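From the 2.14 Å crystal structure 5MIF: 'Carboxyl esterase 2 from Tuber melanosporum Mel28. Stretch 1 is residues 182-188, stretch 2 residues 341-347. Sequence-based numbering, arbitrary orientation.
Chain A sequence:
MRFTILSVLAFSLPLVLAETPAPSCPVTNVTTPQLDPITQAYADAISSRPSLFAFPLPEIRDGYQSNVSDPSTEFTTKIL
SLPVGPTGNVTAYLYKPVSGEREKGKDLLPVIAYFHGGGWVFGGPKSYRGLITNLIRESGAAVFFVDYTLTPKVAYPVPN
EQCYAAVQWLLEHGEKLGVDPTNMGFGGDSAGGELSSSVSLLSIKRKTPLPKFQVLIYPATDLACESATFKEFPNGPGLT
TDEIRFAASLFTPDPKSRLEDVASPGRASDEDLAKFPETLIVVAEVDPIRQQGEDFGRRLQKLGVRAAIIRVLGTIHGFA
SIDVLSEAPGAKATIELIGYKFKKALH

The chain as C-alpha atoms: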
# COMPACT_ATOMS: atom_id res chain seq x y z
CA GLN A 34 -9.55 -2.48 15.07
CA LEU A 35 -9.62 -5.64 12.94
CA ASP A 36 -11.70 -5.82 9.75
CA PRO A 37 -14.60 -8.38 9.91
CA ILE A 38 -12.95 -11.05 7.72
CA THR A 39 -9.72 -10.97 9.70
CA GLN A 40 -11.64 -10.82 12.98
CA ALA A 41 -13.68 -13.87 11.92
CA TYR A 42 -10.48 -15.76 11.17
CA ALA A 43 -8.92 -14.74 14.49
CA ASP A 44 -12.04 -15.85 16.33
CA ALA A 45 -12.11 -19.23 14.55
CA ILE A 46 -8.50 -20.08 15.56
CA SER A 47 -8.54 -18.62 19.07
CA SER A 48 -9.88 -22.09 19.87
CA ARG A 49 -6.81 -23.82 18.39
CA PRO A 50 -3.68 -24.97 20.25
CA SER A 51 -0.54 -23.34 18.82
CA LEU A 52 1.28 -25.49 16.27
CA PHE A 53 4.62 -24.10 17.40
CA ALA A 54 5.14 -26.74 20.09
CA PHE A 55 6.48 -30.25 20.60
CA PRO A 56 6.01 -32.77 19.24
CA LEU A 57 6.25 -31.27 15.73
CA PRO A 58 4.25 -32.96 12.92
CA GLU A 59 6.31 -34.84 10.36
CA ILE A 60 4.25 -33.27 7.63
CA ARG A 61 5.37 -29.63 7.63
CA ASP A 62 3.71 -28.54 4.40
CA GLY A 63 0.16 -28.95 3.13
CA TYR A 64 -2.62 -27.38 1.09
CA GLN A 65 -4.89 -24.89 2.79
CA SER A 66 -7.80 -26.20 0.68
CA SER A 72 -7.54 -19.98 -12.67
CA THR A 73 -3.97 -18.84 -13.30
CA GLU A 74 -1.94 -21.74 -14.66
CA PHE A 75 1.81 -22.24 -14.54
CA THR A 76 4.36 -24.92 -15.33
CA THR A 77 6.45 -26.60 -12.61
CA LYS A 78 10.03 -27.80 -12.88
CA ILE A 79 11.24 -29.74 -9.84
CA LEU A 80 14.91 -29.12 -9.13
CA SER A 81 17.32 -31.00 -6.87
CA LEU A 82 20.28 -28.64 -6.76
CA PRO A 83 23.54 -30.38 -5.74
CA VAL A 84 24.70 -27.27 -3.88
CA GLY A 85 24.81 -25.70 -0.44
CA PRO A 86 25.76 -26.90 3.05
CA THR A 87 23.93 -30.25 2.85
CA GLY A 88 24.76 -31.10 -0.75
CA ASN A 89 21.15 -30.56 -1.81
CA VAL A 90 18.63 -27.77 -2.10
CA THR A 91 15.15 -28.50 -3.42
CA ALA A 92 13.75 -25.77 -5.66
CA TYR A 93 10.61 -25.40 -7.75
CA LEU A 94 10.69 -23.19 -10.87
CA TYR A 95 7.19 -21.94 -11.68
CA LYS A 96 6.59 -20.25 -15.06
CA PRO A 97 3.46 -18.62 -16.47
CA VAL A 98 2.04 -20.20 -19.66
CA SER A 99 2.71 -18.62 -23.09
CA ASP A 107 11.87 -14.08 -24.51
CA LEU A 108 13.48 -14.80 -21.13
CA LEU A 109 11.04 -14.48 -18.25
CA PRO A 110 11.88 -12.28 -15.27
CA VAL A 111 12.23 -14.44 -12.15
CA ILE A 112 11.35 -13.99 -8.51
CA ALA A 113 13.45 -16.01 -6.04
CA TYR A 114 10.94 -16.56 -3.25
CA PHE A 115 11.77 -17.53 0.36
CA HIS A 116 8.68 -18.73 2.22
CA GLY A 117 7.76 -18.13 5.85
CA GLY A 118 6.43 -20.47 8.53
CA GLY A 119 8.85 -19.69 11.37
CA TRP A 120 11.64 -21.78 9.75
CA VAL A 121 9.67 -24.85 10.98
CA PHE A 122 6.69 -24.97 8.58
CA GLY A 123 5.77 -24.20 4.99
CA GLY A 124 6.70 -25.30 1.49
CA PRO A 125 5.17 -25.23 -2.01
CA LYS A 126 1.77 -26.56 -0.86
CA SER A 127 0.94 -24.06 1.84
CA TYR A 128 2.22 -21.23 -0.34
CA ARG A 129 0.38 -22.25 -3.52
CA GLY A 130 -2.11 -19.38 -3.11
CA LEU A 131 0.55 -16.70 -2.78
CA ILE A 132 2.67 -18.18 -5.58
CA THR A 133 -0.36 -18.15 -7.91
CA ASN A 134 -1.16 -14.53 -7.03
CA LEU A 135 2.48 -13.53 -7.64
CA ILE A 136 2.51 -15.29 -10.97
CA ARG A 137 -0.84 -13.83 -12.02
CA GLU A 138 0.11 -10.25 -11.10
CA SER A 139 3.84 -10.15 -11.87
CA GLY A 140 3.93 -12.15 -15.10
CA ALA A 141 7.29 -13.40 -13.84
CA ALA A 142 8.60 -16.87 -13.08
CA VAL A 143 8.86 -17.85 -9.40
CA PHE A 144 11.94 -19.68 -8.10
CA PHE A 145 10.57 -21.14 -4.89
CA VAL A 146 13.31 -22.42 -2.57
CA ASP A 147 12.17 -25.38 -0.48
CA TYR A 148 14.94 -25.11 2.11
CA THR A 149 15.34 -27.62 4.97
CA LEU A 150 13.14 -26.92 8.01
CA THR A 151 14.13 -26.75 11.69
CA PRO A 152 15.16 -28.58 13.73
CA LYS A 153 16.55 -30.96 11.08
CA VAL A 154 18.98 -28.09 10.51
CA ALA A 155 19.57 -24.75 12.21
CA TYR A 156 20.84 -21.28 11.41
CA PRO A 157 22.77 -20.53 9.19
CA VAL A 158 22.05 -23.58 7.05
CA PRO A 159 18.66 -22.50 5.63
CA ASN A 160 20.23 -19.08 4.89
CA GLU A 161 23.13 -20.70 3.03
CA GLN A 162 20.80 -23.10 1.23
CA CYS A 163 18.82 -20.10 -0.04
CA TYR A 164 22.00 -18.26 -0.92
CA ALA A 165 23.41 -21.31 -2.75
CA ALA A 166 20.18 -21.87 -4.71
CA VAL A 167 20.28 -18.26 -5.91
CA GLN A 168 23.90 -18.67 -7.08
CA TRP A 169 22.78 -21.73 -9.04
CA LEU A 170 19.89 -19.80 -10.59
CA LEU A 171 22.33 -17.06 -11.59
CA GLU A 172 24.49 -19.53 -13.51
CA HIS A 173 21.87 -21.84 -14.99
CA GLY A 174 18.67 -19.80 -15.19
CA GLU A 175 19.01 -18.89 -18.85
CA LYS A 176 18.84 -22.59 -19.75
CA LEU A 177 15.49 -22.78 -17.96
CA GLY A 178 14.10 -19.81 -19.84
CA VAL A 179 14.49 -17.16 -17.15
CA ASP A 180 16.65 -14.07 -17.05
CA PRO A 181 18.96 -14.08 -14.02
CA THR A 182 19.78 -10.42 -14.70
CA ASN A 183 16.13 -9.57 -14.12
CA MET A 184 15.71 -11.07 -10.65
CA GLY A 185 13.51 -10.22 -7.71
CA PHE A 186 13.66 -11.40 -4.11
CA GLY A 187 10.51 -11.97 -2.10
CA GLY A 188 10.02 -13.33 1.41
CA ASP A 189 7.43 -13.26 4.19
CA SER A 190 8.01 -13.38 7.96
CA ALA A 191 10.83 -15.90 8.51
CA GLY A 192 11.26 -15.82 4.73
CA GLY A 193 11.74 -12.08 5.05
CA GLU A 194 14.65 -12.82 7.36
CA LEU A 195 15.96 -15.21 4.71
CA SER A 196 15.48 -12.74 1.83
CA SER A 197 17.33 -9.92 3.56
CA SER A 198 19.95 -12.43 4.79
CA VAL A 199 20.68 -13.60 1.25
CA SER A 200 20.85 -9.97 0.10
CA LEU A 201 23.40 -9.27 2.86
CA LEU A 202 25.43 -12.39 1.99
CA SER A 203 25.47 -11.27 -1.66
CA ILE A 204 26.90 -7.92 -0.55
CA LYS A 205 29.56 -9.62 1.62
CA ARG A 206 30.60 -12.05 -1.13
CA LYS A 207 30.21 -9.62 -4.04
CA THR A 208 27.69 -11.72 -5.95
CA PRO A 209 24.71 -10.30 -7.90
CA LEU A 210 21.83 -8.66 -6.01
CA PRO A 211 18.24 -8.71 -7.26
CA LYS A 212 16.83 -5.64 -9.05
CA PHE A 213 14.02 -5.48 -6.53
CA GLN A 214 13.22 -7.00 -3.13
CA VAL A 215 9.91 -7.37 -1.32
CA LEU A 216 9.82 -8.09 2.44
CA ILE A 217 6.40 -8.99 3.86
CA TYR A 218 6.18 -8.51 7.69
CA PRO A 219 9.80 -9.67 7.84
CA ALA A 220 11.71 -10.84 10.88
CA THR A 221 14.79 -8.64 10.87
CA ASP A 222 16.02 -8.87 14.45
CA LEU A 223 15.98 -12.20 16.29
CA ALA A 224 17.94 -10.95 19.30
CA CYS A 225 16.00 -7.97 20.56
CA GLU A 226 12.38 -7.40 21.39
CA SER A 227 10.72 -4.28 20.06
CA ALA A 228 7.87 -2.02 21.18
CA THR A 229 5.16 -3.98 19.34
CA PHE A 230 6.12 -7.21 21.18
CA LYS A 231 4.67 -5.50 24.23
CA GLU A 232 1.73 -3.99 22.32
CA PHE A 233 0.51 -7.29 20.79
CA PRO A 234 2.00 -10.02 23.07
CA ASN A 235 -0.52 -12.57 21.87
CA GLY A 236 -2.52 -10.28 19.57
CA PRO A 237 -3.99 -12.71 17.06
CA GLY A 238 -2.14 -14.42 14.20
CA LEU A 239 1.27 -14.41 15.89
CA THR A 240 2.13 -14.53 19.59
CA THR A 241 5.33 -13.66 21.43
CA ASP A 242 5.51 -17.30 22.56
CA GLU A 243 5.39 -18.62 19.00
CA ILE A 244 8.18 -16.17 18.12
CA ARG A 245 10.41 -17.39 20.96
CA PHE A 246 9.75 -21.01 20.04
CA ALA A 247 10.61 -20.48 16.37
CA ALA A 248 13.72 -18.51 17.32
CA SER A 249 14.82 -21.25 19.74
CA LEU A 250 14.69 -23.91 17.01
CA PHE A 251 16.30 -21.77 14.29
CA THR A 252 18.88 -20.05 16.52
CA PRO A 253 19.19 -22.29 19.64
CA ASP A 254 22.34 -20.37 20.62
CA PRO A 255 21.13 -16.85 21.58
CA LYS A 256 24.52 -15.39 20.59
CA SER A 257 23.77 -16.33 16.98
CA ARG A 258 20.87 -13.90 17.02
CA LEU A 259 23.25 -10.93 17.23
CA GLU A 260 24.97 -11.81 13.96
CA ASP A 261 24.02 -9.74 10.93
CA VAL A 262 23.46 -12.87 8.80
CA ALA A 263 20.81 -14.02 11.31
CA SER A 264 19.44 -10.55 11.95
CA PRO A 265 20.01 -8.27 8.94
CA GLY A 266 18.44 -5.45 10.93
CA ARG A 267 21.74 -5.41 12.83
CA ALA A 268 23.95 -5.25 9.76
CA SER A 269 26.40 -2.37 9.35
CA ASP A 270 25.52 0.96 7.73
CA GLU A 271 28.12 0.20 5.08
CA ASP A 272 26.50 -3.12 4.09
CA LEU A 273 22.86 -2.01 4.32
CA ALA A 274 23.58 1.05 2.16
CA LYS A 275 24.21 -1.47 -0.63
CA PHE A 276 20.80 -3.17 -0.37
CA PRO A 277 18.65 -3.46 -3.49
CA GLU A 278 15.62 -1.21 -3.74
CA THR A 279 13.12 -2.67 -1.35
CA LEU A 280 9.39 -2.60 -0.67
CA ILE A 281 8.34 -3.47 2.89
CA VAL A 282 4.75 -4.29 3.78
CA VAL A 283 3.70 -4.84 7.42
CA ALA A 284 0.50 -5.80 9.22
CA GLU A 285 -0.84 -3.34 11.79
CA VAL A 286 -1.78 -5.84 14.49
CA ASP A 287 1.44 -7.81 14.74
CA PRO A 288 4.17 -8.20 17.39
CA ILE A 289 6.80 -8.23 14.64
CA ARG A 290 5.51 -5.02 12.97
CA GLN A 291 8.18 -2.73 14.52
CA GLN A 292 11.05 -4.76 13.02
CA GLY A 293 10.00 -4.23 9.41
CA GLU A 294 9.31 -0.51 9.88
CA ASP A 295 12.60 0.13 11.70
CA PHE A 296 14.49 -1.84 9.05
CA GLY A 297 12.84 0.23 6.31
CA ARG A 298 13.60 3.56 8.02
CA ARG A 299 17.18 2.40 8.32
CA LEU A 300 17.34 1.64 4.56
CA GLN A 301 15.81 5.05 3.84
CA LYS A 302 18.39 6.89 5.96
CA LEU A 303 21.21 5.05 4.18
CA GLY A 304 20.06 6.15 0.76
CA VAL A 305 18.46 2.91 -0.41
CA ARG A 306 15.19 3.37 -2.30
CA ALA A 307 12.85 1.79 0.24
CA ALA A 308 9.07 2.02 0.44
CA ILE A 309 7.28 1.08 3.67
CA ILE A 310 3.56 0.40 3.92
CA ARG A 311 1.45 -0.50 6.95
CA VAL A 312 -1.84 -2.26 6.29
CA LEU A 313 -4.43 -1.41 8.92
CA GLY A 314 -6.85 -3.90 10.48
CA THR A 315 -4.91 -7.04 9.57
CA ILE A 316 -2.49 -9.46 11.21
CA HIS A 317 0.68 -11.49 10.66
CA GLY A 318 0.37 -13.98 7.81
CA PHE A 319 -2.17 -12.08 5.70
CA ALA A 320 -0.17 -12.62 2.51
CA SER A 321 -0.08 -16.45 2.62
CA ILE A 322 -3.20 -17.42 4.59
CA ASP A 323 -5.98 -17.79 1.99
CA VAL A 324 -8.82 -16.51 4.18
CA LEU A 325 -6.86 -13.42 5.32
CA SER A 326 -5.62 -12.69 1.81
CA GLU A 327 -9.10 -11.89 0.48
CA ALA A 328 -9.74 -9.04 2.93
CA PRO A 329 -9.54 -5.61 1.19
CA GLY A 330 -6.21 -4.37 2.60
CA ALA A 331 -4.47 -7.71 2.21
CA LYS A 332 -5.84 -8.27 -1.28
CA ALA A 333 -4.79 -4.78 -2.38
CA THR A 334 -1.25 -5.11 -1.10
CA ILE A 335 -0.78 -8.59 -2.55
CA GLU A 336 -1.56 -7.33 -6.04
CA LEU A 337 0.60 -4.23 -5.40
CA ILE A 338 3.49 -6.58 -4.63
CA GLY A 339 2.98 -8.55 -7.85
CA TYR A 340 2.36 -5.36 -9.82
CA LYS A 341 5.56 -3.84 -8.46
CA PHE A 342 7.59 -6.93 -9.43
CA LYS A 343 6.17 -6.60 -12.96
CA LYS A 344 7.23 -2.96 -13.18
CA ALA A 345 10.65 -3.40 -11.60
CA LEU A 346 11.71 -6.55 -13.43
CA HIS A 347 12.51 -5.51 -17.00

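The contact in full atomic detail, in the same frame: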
# COMPACT_ATOMS: atom_id res chain seq x y z
N THR A 182 19.47 -11.84 -14.85
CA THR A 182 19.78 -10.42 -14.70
C THR A 182 18.52 -9.60 -14.44
O THR A 182 18.60 -8.41 -14.17
CB THR A 182 20.48 -9.85 -15.95
OG1 THR A 182 19.52 -9.63 -16.98
CG2 THR A 182 21.54 -10.81 -16.45
N ASN A 183 17.36 -10.23 -14.52
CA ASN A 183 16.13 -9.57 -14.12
C ASN A 183 15.47 -10.28 -12.94
O ASN A 183 14.35 -10.81 -13.06
CB ASN A 183 15.16 -9.49 -15.29
CG ASN A 183 15.11 -8.11 -15.87
OD1 ASN A 183 14.63 -7.17 -15.23
ND2 ASN A 183 15.63 -7.96 -17.09
N MET A 184 16.13 -10.24 -11.78
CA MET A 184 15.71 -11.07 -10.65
C MET A 184 15.10 -10.26 -9.52
O MET A 184 15.61 -9.20 -9.17
CB MET A 184 16.91 -11.86 -10.11
CG MET A 184 16.56 -12.92 -9.06
SD MET A 184 18.02 -13.75 -8.40
CE MET A 184 18.59 -14.62 -9.85
N GLY A 185 14.02 -10.78 -8.94
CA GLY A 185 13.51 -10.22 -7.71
C GLY A 185 13.73 -11.19 -6.56
O GLY A 185 13.91 -12.40 -6.77
N PHE A 186 13.76 -10.64 -5.35
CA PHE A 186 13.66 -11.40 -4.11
C PHE A 186 12.32 -11.11 -3.46
O PHE A 186 11.89 -9.96 -3.39
CB PHE A 186 14.75 -11.02 -3.10
CG PHE A 186 16.10 -11.63 -3.36
CD1 PHE A 186 16.34 -12.40 -4.48
CD2 PHE A 186 17.13 -11.43 -2.45
CE1 PHE A 186 17.60 -12.95 -4.69
CE2 PHE A 186 18.38 -11.97 -2.65
CZ PHE A 186 18.61 -12.74 -3.78
N GLY A 187 11.67 -12.15 -2.94
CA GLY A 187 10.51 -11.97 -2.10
C GLY A 187 10.61 -12.90 -0.89
O GLY A 187 11.19 -13.98 -0.99
N GLY A 188 10.07 -12.48 0.24
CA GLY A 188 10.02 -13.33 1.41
C GLY A 188 9.08 -12.77 2.46
O GLY A 188 8.99 -11.55 2.62
N LYS A 341 4.26 -4.49 -8.58
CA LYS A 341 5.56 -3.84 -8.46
C LYS A 341 6.71 -4.71 -8.95
O LYS A 341 7.69 -4.19 -9.48
CB LYS A 341 5.79 -3.39 -7.01
CG LYS A 341 4.91 -2.16 -6.65
CD LYS A 341 5.67 -1.09 -5.89
CE LYS A 341 6.93 -0.67 -6.64
NZ LYS A 341 6.78 0.55 -7.47
N PHE A 342 6.60 -6.03 -8.81
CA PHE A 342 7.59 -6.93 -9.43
C PHE A 342 7.54 -6.80 -10.96
O PHE A 342 8.58 -6.81 -11.64
CB PHE A 342 7.35 -8.39 -9.02
CG PHE A 342 8.02 -8.80 -7.72
CD1 PHE A 342 9.39 -8.66 -7.56
CD2 PHE A 342 7.27 -9.35 -6.69
CE1 PHE A 342 10.01 -9.06 -6.38
CE2 PHE A 342 7.89 -9.75 -5.50
CZ PHE A 342 9.26 -9.60 -5.35
N LYS A 343 6.34 -6.73 -11.51
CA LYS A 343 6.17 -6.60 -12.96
C LYS A 343 6.86 -5.34 -13.46
O LYS A 343 7.59 -5.38 -14.44
CB LYS A 343 4.69 -6.55 -13.32
CG LYS A 343 4.39 -6.55 -14.81
CD LYS A 343 3.00 -6.00 -15.08
CE LYS A 343 2.31 -6.70 -16.23
NZ LYS A 343 1.63 -7.94 -15.75
N LYS A 344 6.67 -4.23 -12.75
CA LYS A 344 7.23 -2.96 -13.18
C LYS A 344 8.73 -2.90 -12.98
O LYS A 344 9.45 -2.36 -13.81
CB LYS A 344 6.54 -1.81 -12.44
CG LYS A 344 5.12 -1.54 -12.90
CD LYS A 344 4.60 -0.18 -12.44
CE LYS A 344 4.96 0.95 -13.40
NZ LYS A 344 4.42 2.25 -12.91
N ALA A 345 9.22 -3.48 -11.89
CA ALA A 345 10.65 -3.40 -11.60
C ALA A 345 11.48 -4.37 -12.44
O ALA A 345 12.65 -4.10 -12.74
CB ALA A 345 10.91 -3.62 -10.11
N LEU A 346 10.90 -5.50 -12.81
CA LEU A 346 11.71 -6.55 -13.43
C LEU A 346 11.66 -6.54 -14.96
O LEU A 346 11.11 -7.44 -15.59
CB LEU A 346 11.29 -7.92 -12.90
CG LEU A 346 11.48 -8.15 -11.39
CD1 LEU A 346 11.17 -9.59 -11.02
CD2 LEU A 346 12.89 -7.78 -10.93
N HIS A 347 12.26 -5.51 -15.56
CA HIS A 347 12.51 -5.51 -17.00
C HIS A 347 13.52 -4.41 -17.31
O HIS A 347 13.79 -3.55 -16.47
CB HIS A 347 11.21 -5.34 -17.82
CG HIS A 347 10.61 -3.97 -17.77
ND1 HIS A 347 9.74 -3.57 -16.78
CD2 HIS A 347 10.71 -2.93 -18.63
CE1 HIS A 347 9.36 -2.33 -17.01
NE2 HIS A 347 9.93 -1.91 -18.12
OXT HIS A 347 14.14 -4.39 -18.38

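The most unusual feature of this contact is a close polar approach that is not a hydrogen bond. OD1 of Asn183 lies 2.9 Å from the backbone N of His347, a distance that by itself would suggest one, yet the angle at the hydrogen is poor. The amide of His347 instead makes a weak hydrogen bond within its own stretch, its N lying 3.2 Å from O of Ala345. The Asn183 oxygen is not left wanting. OD1 also sits only 3.0 Å from the carbonyl carbon C of Leu346, so the side chain packs tightly against the peptide link between the last two residues of the chain. The CA-to-CB bond points toward the other stretch, and asparagine suits the place because its amide has partners at both ends: OD1 elsewhere in the structure and ND2 in a residue adjoining one of the stretches. Its chi1 of -104° falls between the usual wells.

The two backbones come nearest here as well, with CA of Asn183 and CA of Leu346 5.4 Å apart. Farther along, the strand 184-188 and the helix 341-345 run nearly antiparallel, at 154°, and their axes approach to 9.4 Å. No hydrogen bond joins the stretches, and beyond Asn183 the contact is chiefly one of nonpolar side chains against strand backbone.

Leu346 is the first residue to leave helical phi/psi, although its N still donates to O of Phe342 at 2.9 Å, as in a regular helical turn. Its CA-to-CB bond points sideways, but the end of the side chain comes nearer the strand. Both methyls lie against the Met184-Gly185 peptide: CD2 is 3.5 Å from O of Met184, and CD1 is 3.7 Å from N of Gly185. A branched aliphatic side chain suits this buried position because its two methyl groups can cover a peptide unit without requiring a polar partner.

One helical turn earlier, Phe342 also sets out sideways and reaches the strand with its ring, at chi1 of -87°. CE1 lies 3.9 Å from CA of Gly185, an oblique approach. The ring edge meets the next residues: CZ is 3.3 Å from O of Phe186 and 4.2 Å from CA of Gly187. A carbonyl oxygen near the plane of an aromatic ring faces its slightly positive C-H rim, so the edge is a congenial neighbor for it.

Gly185 makes room for this ring. A CB on Gly185 would point toward the helix and lie 2.6 Å from CE1 of Phe342, a clash, and a tight 3.3 Å from CD1 of Leu346. At Gly187 an ideal CB would stand 3.6 Å from CZ of Phe342, close but not a clash, so the ring alone does not require glycine there. Alternating with the glycines, Met184 and Phe186 direct their CA-to-CB bonds away from the helix. Their large nonpolar side chains are buried, and Phe186 meets the Phe342 ring through its backbone carbonyl.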